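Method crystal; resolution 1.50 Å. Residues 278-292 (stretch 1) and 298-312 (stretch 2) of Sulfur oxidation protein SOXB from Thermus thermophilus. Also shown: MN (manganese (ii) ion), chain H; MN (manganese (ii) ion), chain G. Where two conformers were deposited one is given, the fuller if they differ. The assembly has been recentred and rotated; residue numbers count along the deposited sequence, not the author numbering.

Stretch 1, residues 278-292: GIDLILSGHTHDLTP
Stretch 2 (298-312) GKTWIVAGSAAGKAL

Strands 281-284 and 300-304 lie side by side and parallel, their directions 18° apart, in register Leu-281 with Trp-301 (CA-CA 4.7 Å) through Ser-284 with Ala-304 (CA-CA 4.5 Å). Extended backbones let the hydrogen bonds alternate: Trp-301 N to Asp-280 O (3.1 Å), Ile-282 N to Trp-301 O (2.8 Å), Val-303 N to Ile-282 O (2.9 Å), Ser-284 N to Val-303 O (2.8 Å) and Gly-305 N to Ser-284 O (2.9 Å). Before the ladder, Thr-300, chi1 m, donates OG1 to Ile-279 O (2.7 Å); its methyl CG2 meets Ile-282 CG1 at 3.8 Å, so the hydroxyl and methyl serve polar and apolar neighbours at once.

Leu-281, Leu-283, Trp-301 and Val-303 share one sheet face. Leu-281 is tp, which brings CD1 to 3.8 Å from Trp-301 CB and 4.1 Å from Val-303 CG2; Trp-301 (chi1 m, chi2 109°) leads its indole away. Leu-283, mt, sets CD2 4.1 Å from Val-303 CB, with Val-303 at chi1 t. On the other face Ile-282 CB lies 4.2 Å from Ile-302 CG1, both side chains mt, and Ser-284, chi1 m, puts OG 3.2 Å from Ile-302 CG2.

Beyond the strand, stretch 1 folds back past Ala-304. The small CB of Ala-304 fits 3.5 Å from Asp-289 CB. Thr-291, chi1 p, aims OG1 at Ala-304 N and accepts its hydrogen bond (2.9 Å). Asp-289, chi1 m, receives Thr-287 OG1 on OD2 (2.7 Å), while its O takes a weak bond from Ser-306 N (2.8 Å).

His-288 (phi/psi 59/34, chi1 m, chi2 -161°) binds MN of chain G through NE2 (2.2 Å), and Ala-307 CB covers a ring face, 3.8 Å from its centroid. His-286, chi1 t, binds MN of chain H through ND1 (2.3 Å); water 3 bridges both ions. A type I' turn, Ala-307 to Lys-310, follows, with Gly-309 suited to its positive phi (78°).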

# COMPACT_ATOMS: atom_id res chain seq x y z
N GLY A 278 -25.90 -3.51 7.06
CA GLY A 278 -26.00 -2.07 6.95
C GLY A 278 -24.87 -1.25 6.39
O GLY A 278 -24.93 -0.01 6.41
N ILE A 279 -23.82 -1.90 5.88
CA ILE A 279 -22.74 -1.15 5.26
C ILE A 279 -23.08 -1.09 3.77
O ILE A 279 -23.17 -2.13 3.13
CB ILE A 279 -21.35 -1.79 5.47
CG1 ILE A 279 -21.03 -1.85 6.97
CG2 ILE A 279 -20.31 -0.98 4.73
CD1 ILE A 279 -19.66 -2.45 7.27
N ASP A 280 -23.28 0.11 3.25
CA ASP A 280 -23.67 0.27 1.85
C ASP A 280 -22.49 0.34 0.89
O ASP A 280 -22.58 -0.11 -0.24
CB ASP A 280 -24.57 1.48 1.69
CG ASP A 280 -25.79 1.41 2.58
OD1 ASP A 280 -26.48 0.36 2.55
OD2 ASP A 280 -26.00 2.33 3.40
N LEU A 281 -21.40 0.93 1.36
CA LEU A 281 -20.22 1.09 0.52
C LEU A 281 -19.00 0.99 1.42
O LEU A 281 -19.02 1.49 2.55
CB LEU A 281 -20.24 2.49 -0.11
CG LEU A 281 -18.99 2.96 -0.86
CD1 LEU A 281 -18.78 2.10 -2.10
CD2 LEU A 281 -19.11 4.45 -1.24
N ILE A 282 -17.95 0.36 0.91
CA ILE A 282 -16.67 0.27 1.63
C ILE A 282 -15.63 0.86 0.69
O ILE A 282 -15.55 0.46 -0.48
CB ILE A 282 -16.26 -1.18 2.01
CG1 ILE A 282 -17.26 -1.79 2.99
CG2 ILE A 282 -14.86 -1.17 2.67
CD1 ILE A 282 -17.07 -3.28 3.23
N LEU A 283 -14.83 1.80 1.21
CA LEU A 283 -13.71 2.41 0.50
C LEU A 283 -12.53 1.65 1.13
O LEU A 283 -12.18 1.85 2.30
CB LEU A 283 -13.64 3.92 0.80
CG LEU A 283 -14.88 4.67 0.28
CD1 LEU A 283 -14.85 6.15 0.65
CD2 LEU A 283 -15.07 4.47 -1.24
N SER A 284 -11.98 0.71 0.35
CA SER A 284 -10.96 -0.22 0.81
C SER A 284 -9.52 0.17 0.54
O SER A 284 -9.06 0.13 -0.60
CB SER A 284 -11.19 -1.62 0.20
OG SER A 284 -12.41 -2.20 0.60
N GLY A 285 -8.79 0.48 1.61
CA GLY A 285 -7.37 0.79 1.51
C GLY A 285 -6.56 -0.44 1.89
O GLY A 285 -7.07 -1.55 1.91
N HIS A 286 -5.28 -0.22 2.20
CA HIS A 286 -4.36 -1.26 2.66
C HIS A 286 -3.79 -2.22 1.62
O HIS A 286 -2.58 -2.49 1.61
CB HIS A 286 -4.91 -2.05 3.84
CG HIS A 286 -3.90 -2.99 4.42
ND1 HIS A 286 -2.72 -2.55 4.99
CD2 HIS A 286 -3.83 -4.35 4.41
CE1 HIS A 286 -1.98 -3.59 5.33
NE2 HIS A 286 -2.64 -4.70 5.00
N THR A 287 -4.65 -2.80 0.81
CA THR A 287 -4.18 -3.76 -0.18
C THR A 287 -3.70 -3.12 -1.49
O THR A 287 -3.14 -3.82 -2.36
CB THR A 287 -5.20 -4.90 -0.39
OG1 THR A 287 -6.52 -4.35 -0.44
CG2 THR A 287 -5.12 -5.92 0.75
N HIS A 288 -3.82 -1.80 -1.60
CA HIS A 288 -3.32 -1.05 -2.75
C HIS A 288 -3.97 -1.51 -4.06
O HIS A 288 -3.34 -1.48 -5.12
CB HIS A 288 -1.79 -1.17 -2.85
CG HIS A 288 -1.04 -0.57 -1.69
ND1 HIS A 288 0.29 -0.23 -1.77
CD2 HIS A 288 -1.44 -0.23 -0.44
CE1 HIS A 288 0.68 0.28 -0.61
NE2 HIS A 288 -0.35 0.31 0.21
N ASP A 289 -5.24 -1.92 -3.98
CA ASP A 289 -5.97 -2.41 -5.14
C ASP A 289 -6.56 -1.30 -6.01
O ASP A 289 -6.66 -0.14 -5.58
CB ASP A 289 -7.10 -3.33 -4.67
CG ASP A 289 -6.59 -4.65 -4.13
OD1 ASP A 289 -5.83 -5.32 -4.87
OD2 ASP A 289 -6.93 -5.03 -3.00
N LEU A 290 -6.99 -1.68 -7.22
CA LEU A 290 -7.69 -0.78 -8.14
C LEU A 290 -8.98 -1.47 -8.57
O LEU A 290 -8.96 -2.64 -8.94
CB LEU A 290 -6.84 -0.47 -9.38
CG LEU A 290 -5.85 0.69 -9.21
CD1 LEU A 290 -4.71 0.58 -10.21
CD2 LEU A 290 -6.56 2.04 -9.33
N THR A 291 -10.10 -0.74 -8.49
CA THR A 291 -11.40 -1.28 -8.90
C THR A 291 -12.13 -0.27 -9.79
O THR A 291 -12.90 0.56 -9.31
CB THR A 291 -12.28 -1.61 -7.67
OG1 THR A 291 -12.40 -0.45 -6.85
CG2 THR A 291 -11.68 -2.74 -6.87
N PRO A 292 -11.89 -0.32 -11.11
CA PRO A 292 -12.53 0.61 -12.05
C PRO A 292 -14.05 0.55 -11.99
O PRO A 292 -14.72 1.55 -12.28
CB PRO A 292 -12.00 0.15 -13.40
CG PRO A 292 -10.61 -0.36 -13.07
CD PRO A 292 -10.82 -1.11 -11.76
N GLY A 298 -22.30 -9.26 -1.13
CA GLY A 298 -23.48 -9.21 -0.29
C GLY A 298 -24.33 -8.04 -0.76
O GLY A 298 -24.61 -7.92 -1.95
N LYS A 299 -24.69 -7.15 0.16
CA LYS A 299 -25.47 -5.97 -0.18
C LYS A 299 -24.58 -4.72 -0.11
O LYS A 299 -25.05 -3.61 0.16
CB LYS A 299 -26.62 -5.82 0.82
CG LYS A 299 -27.62 -6.97 0.76
CD LYS A 299 -28.22 -7.10 -0.63
CE LYS A 299 -28.97 -8.41 -0.79
NZ LYS A 299 -29.78 -8.43 -2.04
N THR A 300 -23.28 -4.91 -0.36
CA THR A 300 -22.32 -3.81 -0.26
C THR A 300 -21.54 -3.62 -1.55
O THR A 300 -21.17 -4.60 -2.20
CB THR A 300 -21.32 -4.13 0.88
OG1 THR A 300 -22.03 -4.35 2.10
CG2 THR A 300 -20.27 -3.02 1.04
N TRP A 301 -21.21 -2.37 -1.87
CA TRP A 301 -20.31 -2.07 -2.98
C TRP A 301 -18.93 -1.81 -2.35
O TRP A 301 -18.85 -1.15 -1.32
CB TRP A 301 -20.73 -0.79 -3.70
CG TRP A 301 -21.98 -0.97 -4.52
CD1 TRP A 301 -23.21 -0.45 -4.24
CD2 TRP A 301 -22.12 -1.74 -5.71
NE1 TRP A 301 -24.11 -0.84 -5.21
CE2 TRP A 301 -23.46 -1.62 -6.13
CE3 TRP A 301 -21.24 -2.50 -6.48
CZ2 TRP A 301 -23.95 -2.27 -7.27
CZ3 TRP A 301 -21.72 -3.13 -7.62
CH2 TRP A 301 -23.07 -3.01 -8.00
N ILE A 302 -17.87 -2.24 -3.02
CA ILE A 302 -16.50 -2.03 -2.53
C ILE A 302 -15.68 -1.33 -3.60
O ILE A 302 -15.68 -1.75 -4.77
CB ILE A 302 -15.86 -3.36 -2.13
CG1 ILE A 302 -16.66 -4.01 -1.00
CG2 ILE A 302 -14.40 -3.15 -1.69
CD1 ILE A 302 -16.15 -5.39 -0.59
N VAL A 303 -15.01 -0.24 -3.23
CA VAL A 303 -14.15 0.51 -4.14
C VAL A 303 -12.78 0.64 -3.47
O VAL A 303 -12.69 1.12 -2.34
CB VAL A 303 -14.73 1.90 -4.43
CG1 VAL A 303 -13.75 2.75 -5.22
CG2 VAL A 303 -16.07 1.74 -5.17
N ALA A 304 -11.72 0.21 -4.16
CA ALA A 304 -10.36 0.26 -3.61
C ALA A 304 -9.72 1.63 -3.75
O ALA A 304 -10.02 2.37 -4.68
CB ALA A 304 -9.49 -0.81 -4.27
N GLY A 305 -8.76 1.92 -2.88
CA GLY A 305 -8.09 3.22 -2.87
C GLY A 305 -6.77 3.39 -3.61
O GLY A 305 -6.19 4.49 -3.60
N SER A 306 -6.32 2.34 -4.29
CA SER A 306 -5.05 2.37 -5.03
C SER A 306 -3.90 2.74 -4.10
O SER A 306 -3.89 2.36 -2.91
CB SER A 306 -5.13 3.28 -6.27
OG SER A 306 -3.99 3.08 -7.10
N ALA A 307 -2.92 3.48 -4.62
CA ALA A 307 -1.76 3.81 -3.80
C ALA A 307 -0.83 4.82 -4.43
O ALA A 307 -0.87 5.03 -5.65
CB ALA A 307 -0.96 2.54 -3.52
N ALA A 308 0.03 5.39 -3.59
CA ALA A 308 1.13 6.24 -4.02
C ALA A 308 0.73 7.48 -4.83
O ALA A 308 1.56 8.04 -5.57
CB ALA A 308 2.13 5.39 -4.81
N GLY A 309 -0.54 7.87 -4.69
CA GLY A 309 -1.11 9.03 -5.38
C GLY A 309 -1.47 8.78 -6.83
O GLY A 309 -1.72 9.72 -7.60
N LYS A 310 -1.49 7.52 -7.24
CA LYS A 310 -1.73 7.28 -8.66
C LYS A 310 -3.12 7.58 -9.17
O LYS A 310 -3.28 7.89 -10.36
CB LYS A 310 -1.23 5.90 -9.10
CG LYS A 310 -2.07 4.72 -8.67
CD LYS A 310 -1.32 3.40 -8.92
CE LYS A 310 -1.13 3.10 -10.41
NZ LYS A 310 -0.55 1.72 -10.67
N ALA A 311 -4.11 7.49 -8.30
CA ALA A 311 -5.49 7.69 -8.71
C ALA A 311 -6.33 8.37 -7.66
O ALA A 311 -6.12 8.20 -6.46
CB ALA A 311 -6.11 6.35 -9.07
N LEU A 312 -7.35 9.09 -8.12
CA LEU A 312 -8.34 9.67 -7.25
C LEU A 312 -9.62 8.95 -7.66
O LEU A 312 -9.98 8.94 -8.84
CB LEU A 312 -8.51 11.17 -7.50
CG LEU A 312 -9.58 11.78 -6.59
CD1 LEU A 312 -9.11 11.81 -5.13
CD2 LEU A 312 -9.96 13.18 -7.08
MN MN H . -1.67 -0.50 5.17
MN MN G . -0.33 0.90 2.35
O HOH W 1 -25.12 -0.96 -1.13
O HOH W 2 -26.38 -2.60 2.52
O HOH W 3 -0.95 -0.88 3.22
O HOH W 4 -2.94 0.54 -7.01
O HOH W 5 -9.95 1.89 -7.31